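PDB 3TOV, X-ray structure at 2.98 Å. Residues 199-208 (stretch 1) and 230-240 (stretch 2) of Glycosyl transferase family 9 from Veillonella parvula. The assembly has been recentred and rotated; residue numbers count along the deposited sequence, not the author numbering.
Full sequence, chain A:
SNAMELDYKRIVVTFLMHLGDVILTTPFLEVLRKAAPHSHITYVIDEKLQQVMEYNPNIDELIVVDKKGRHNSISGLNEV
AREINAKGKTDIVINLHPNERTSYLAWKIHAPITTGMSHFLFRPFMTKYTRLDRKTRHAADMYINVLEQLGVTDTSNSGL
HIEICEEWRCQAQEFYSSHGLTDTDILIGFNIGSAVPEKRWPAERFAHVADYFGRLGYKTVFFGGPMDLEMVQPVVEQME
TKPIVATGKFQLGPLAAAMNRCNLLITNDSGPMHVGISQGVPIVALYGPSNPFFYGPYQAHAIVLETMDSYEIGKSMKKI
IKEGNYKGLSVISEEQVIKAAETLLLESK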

# COMPACT_ATOMS: atom_id res chain seq x y z
N LYS A 199 -16.83 -3.87 -2.89
CA LYS A 199 -15.68 -3.04 -3.25
C LYS A 199 -15.54 -2.91 -4.77
O LYS A 199 -14.53 -2.42 -5.29
CB LYS A 199 -14.40 -3.62 -2.66
CG LYS A 199 -14.29 -3.51 -1.14
CD LYS A 199 -13.02 -2.74 -0.77
CE LYS A 199 -12.41 -3.22 0.54
NZ LYS A 199 -11.08 -3.91 0.34
N ARG A 200 -16.57 -3.35 -5.48
CA ARG A 200 -16.54 -3.42 -6.94
C ARG A 200 -17.53 -2.45 -7.56
O ARG A 200 -18.73 -2.53 -7.33
CB ARG A 200 -16.90 -4.82 -7.39
CG ARG A 200 -15.88 -5.87 -7.00
CD ARG A 200 -16.52 -7.24 -7.03
NE ARG A 200 -15.62 -8.25 -6.51
CZ ARG A 200 -16.02 -9.42 -6.03
NH1 ARG A 200 -15.13 -10.30 -5.56
NH2 ARG A 200 -17.32 -9.70 -6.00
N TRP A 201 -17.01 -1.53 -8.36
CA TRP A 201 -17.89 -0.63 -9.10
C TRP A 201 -18.46 -1.41 -10.26
O TRP A 201 -17.76 -2.20 -10.89
CB TRP A 201 -17.09 0.53 -9.65
CG TRP A 201 -17.86 1.78 -9.75
CD1 TRP A 201 -18.92 2.16 -8.99
CD2 TRP A 201 -17.62 2.85 -10.67
NE1 TRP A 201 -19.35 3.41 -9.37
CE2 TRP A 201 -18.57 3.85 -10.40
CE3 TRP A 201 -16.68 3.06 -11.69
CZ2 TRP A 201 -18.61 5.04 -11.12
CZ3 TRP A 201 -16.73 4.24 -12.40
CH2 TRP A 201 -17.68 5.21 -12.11
N PRO A 202 -19.75 -1.20 -10.54
CA PRO A 202 -20.34 -1.80 -11.73
C PRO A 202 -19.37 -1.74 -12.91
O PRO A 202 -18.73 -0.71 -13.14
CB PRO A 202 -21.56 -0.93 -11.96
CG PRO A 202 -22.01 -0.63 -10.57
CD PRO A 202 -20.73 -0.39 -9.80
N ALA A 203 -19.26 -2.86 -13.64
CA ALA A 203 -18.27 -2.99 -14.69
C ALA A 203 -18.46 -1.94 -15.77
O ALA A 203 -17.49 -1.34 -16.25
CB ALA A 203 -18.32 -4.39 -15.28
N GLU A 204 -19.72 -1.71 -16.14
CA GLU A 204 -20.06 -0.80 -17.22
C GLU A 204 -19.72 0.65 -16.89
O GLU A 204 -19.43 1.43 -17.79
CB GLU A 204 -21.53 -0.92 -17.59
CG GLU A 204 -22.41 0.10 -16.93
CD GLU A 204 -23.75 -0.49 -16.53
OE1 GLU A 204 -24.71 -0.43 -17.36
OE2 GLU A 204 -23.85 -1.00 -15.39
N ARG A 205 -19.77 1.01 -15.61
CA ARG A 205 -19.40 2.37 -15.21
C ARG A 205 -17.93 2.63 -15.48
O ARG A 205 -17.56 3.69 -15.99
CB ARG A 205 -19.72 2.64 -13.74
CG ARG A 205 -21.16 2.41 -13.40
CD ARG A 205 -21.55 3.06 -12.08
NE ARG A 205 -22.93 2.70 -11.76
CZ ARG A 205 -23.57 3.06 -10.65
NH1 ARG A 205 -22.96 3.79 -9.74
NH2 ARG A 205 -24.81 2.66 -10.47
N PHE A 206 -17.08 1.66 -15.14
CA PHE A 206 -15.66 1.82 -15.41
C PHE A 206 -15.49 1.95 -16.91
O PHE A 206 -14.74 2.79 -17.40
CB PHE A 206 -14.88 0.61 -14.92
CG PHE A 206 -14.42 0.73 -13.52
CD1 PHE A 206 -13.59 1.76 -13.15
CD2 PHE A 206 -14.82 -0.20 -12.57
CE1 PHE A 206 -13.15 1.89 -11.83
CE2 PHE A 206 -14.39 -0.09 -11.25
CZ PHE A 206 -13.55 0.96 -10.88
N ALA A 207 -16.19 1.08 -17.64
CA ALA A 207 -16.10 1.08 -19.09
C ALA A 207 -16.46 2.45 -19.67
O ALA A 207 -15.73 2.99 -20.49
CB ALA A 207 -16.99 -0.01 -19.67
N HIS A 208 -17.59 3.01 -19.23
CA HIS A 208 -18.03 4.35 -19.65
C HIS A 208 -17.01 5.44 -19.33
O HIS A 208 -16.69 6.29 -20.17
CB HIS A 208 -19.35 4.70 -18.99
CG HIS A 208 -20.53 3.96 -19.54
ND1 HIS A 208 -21.15 2.94 -18.86
CD2 HIS A 208 -21.21 4.10 -20.71
CE1 HIS A 208 -22.16 2.48 -19.57
NE2 HIS A 208 -22.22 3.16 -20.70
N GLU A 230 -10.92 -11.68 -14.58
CA GLU A 230 -12.35 -11.94 -14.76
C GLU A 230 -13.16 -10.70 -14.48
O GLU A 230 -14.27 -10.54 -14.99
CB GLU A 230 -12.78 -13.05 -13.80
CG GLU A 230 -14.26 -13.38 -13.82
CD GLU A 230 -14.61 -14.50 -12.85
OE1 GLU A 230 -15.60 -15.24 -13.11
OE2 GLU A 230 -13.91 -14.65 -11.83
N MSE A 231 -12.61 -9.82 -13.65
CA MSE A 231 -13.27 -8.57 -13.28
C MSE A 231 -12.97 -7.44 -14.27
O MSE A 231 -13.70 -6.45 -14.33
CB MSE A 231 -12.87 -8.16 -11.86
CG MSE A 231 -13.27 -9.19 -10.82
SE MSE A 231 -13.09 -8.60 -8.98
CE MSE A 231 -11.34 -9.33 -8.51
N VAL A 232 -11.90 -7.59 -15.04
CA VAL A 232 -11.53 -6.60 -16.03
C VAL A 232 -12.12 -6.90 -17.41
O VAL A 232 -12.54 -5.99 -18.14
CB VAL A 232 -10.02 -6.52 -16.19
CG1 VAL A 232 -9.65 -5.41 -17.15
CG2 VAL A 232 -9.38 -6.28 -14.85
N GLN A 233 -12.15 -8.17 -17.78
CA GLN A 233 -12.70 -8.55 -19.06
C GLN A 233 -14.03 -7.85 -19.32
O GLN A 233 -14.21 -7.24 -20.37
CB GLN A 233 -12.86 -10.07 -19.17
CG GLN A 233 -13.93 -10.52 -20.16
CD GLN A 233 -15.28 -10.78 -19.49
OE1 GLN A 233 -15.35 -11.35 -18.39
NE2 GLN A 233 -16.37 -10.34 -20.14
N PRO A 234 -14.97 -7.91 -18.37
CA PRO A 234 -16.28 -7.38 -18.73
C PRO A 234 -16.26 -5.85 -18.93
O PRO A 234 -17.14 -5.29 -19.60
CB PRO A 234 -17.16 -7.79 -17.54
CG PRO A 234 -16.36 -8.76 -16.76
CD PRO A 234 -14.94 -8.39 -16.98
N VAL A 235 -15.26 -5.18 -18.36
CA VAL A 235 -15.08 -3.78 -18.68
C VAL A 235 -14.58 -3.67 -20.11
O VAL A 235 -15.31 -3.23 -21.00
CB VAL A 235 -14.11 -3.11 -17.72
CG1 VAL A 235 -13.98 -1.61 -18.03
CG2 VAL A 235 -14.56 -3.34 -16.29
N VAL A 236 -13.34 -4.10 -20.33
CA VAL A 236 -12.67 -3.94 -21.61
C VAL A 236 -13.45 -4.49 -22.80
O VAL A 236 -13.22 -4.11 -23.94
CB VAL A 236 -11.27 -4.58 -21.59
CG1 VAL A 236 -10.33 -3.75 -20.74
CG2 VAL A 236 -11.35 -6.01 -21.07
N GLU A 237 -14.38 -5.40 -22.50
CA GLU A 237 -15.24 -6.00 -23.51
C GLU A 237 -16.15 -4.97 -24.17
O GLU A 237 -16.37 -5.01 -25.38
CB GLU A 237 -16.09 -7.10 -22.87
CG GLU A 237 -17.08 -7.78 -23.79
CD GLU A 237 -17.82 -8.93 -23.11
OE1 GLU A 237 -18.77 -9.49 -23.73
OE2 GLU A 237 -17.46 -9.28 -21.96
N GLN A 238 -16.67 -4.04 -23.36
CA GLN A 238 -17.68 -3.08 -23.82
C GLN A 238 -17.17 -1.66 -24.01
O GLN A 238 -17.95 -0.72 -24.12
CB GLN A 238 -18.88 -3.07 -22.87
CG GLN A 238 -18.52 -2.73 -21.43
CD GLN A 238 -19.72 -2.79 -20.52
OE1 GLN A 238 -20.77 -2.20 -20.81
NE2 GLN A 238 -19.59 -3.52 -19.41
N MSE A 239 -15.86 -1.49 -24.06
CA MSE A 239 -15.30 -0.20 -24.38
C MSE A 239 -15.14 -0.00 -25.89
O MSE A 239 -14.69 -0.90 -26.61
CB MSE A 239 -13.95 -0.02 -23.69
CG MSE A 239 -14.03 -0.02 -22.18
SE MSE A 239 -12.24 0.11 -21.44
CE MSE A 239 -11.53 1.51 -22.61
N GLU A 240 -15.52 1.18 -26.37
CA GLU A 240 -15.38 1.52 -27.78
C GLU A 240 -14.00 2.10 -28.08
O GLU A 240 -13.69 2.37 -29.24
CB GLU A 240 -16.47 2.51 -28.19
CG GLU A 240 -17.86 2.20 -27.65
CD GLU A 240 -18.77 3.43 -27.65
OE1 GLU A 240 -18.73 4.19 -28.64
OE2 GLU A 240 -19.51 3.63 -26.65

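This is a small, mainly apolar contact between two crossing helices and the residues flanking them, held by close packing with no hydrogen bond between the two stretches. Helix 203-208 and helix 230-237 cross at -52°, and their axes approach to 8.1 Å. That is a close approach, and small residues on the first helix accompany it. The nearest CA atoms across the contact belong to Ala207 and Val235, 5.0 Å apart. Together the stretches bury 394 Å².

Val235 sits at the centre and lies against Ala203, Phe206 and Ala207. Val235 CG2 lies 4.0 Å from Ala203 CB and 3.5 Å from Ala203 O. Val235 CG1 packs 3.8 Å from Ala207 CB and 3.9 Å from Phe206 CB. Phe206 contributes little more than this, because the end of its side chain leads away. Ala203 and Ala207 are one helical turn apart, with Ala207 N hydrogen-bonded to Ala203 O at 3.1 Å, so both methyls face the second stretch. Ala203 CB also meets Pro234 CB at 4.2 Å.

Beyond the valine, Ala207 CB touches Gln238 CG at 3.6 Å and selenomethionine Met239 CG at 3.9 Å. Here the aliphatic part of the glutamine serves as an apolar surface. Its amide turns back to its own stretch, where Gln238 NE2 donates a hydrogen bond to Pro234 O at 3.0 Å. This bond satisfies part of the amide's polarity and holds the side chain beside the first helix. Gln238 OE1 comes within 3.5 Å of Glu204 CB, a van der Waals contact.

At the other end, Arg200 NE lies 3.6 Å from SE of selenomethionine Met231. The selenium approaches the guanidinium obliquely. Arg200 NE and NH1 find their hydrogen bonds elsewhere in the structure.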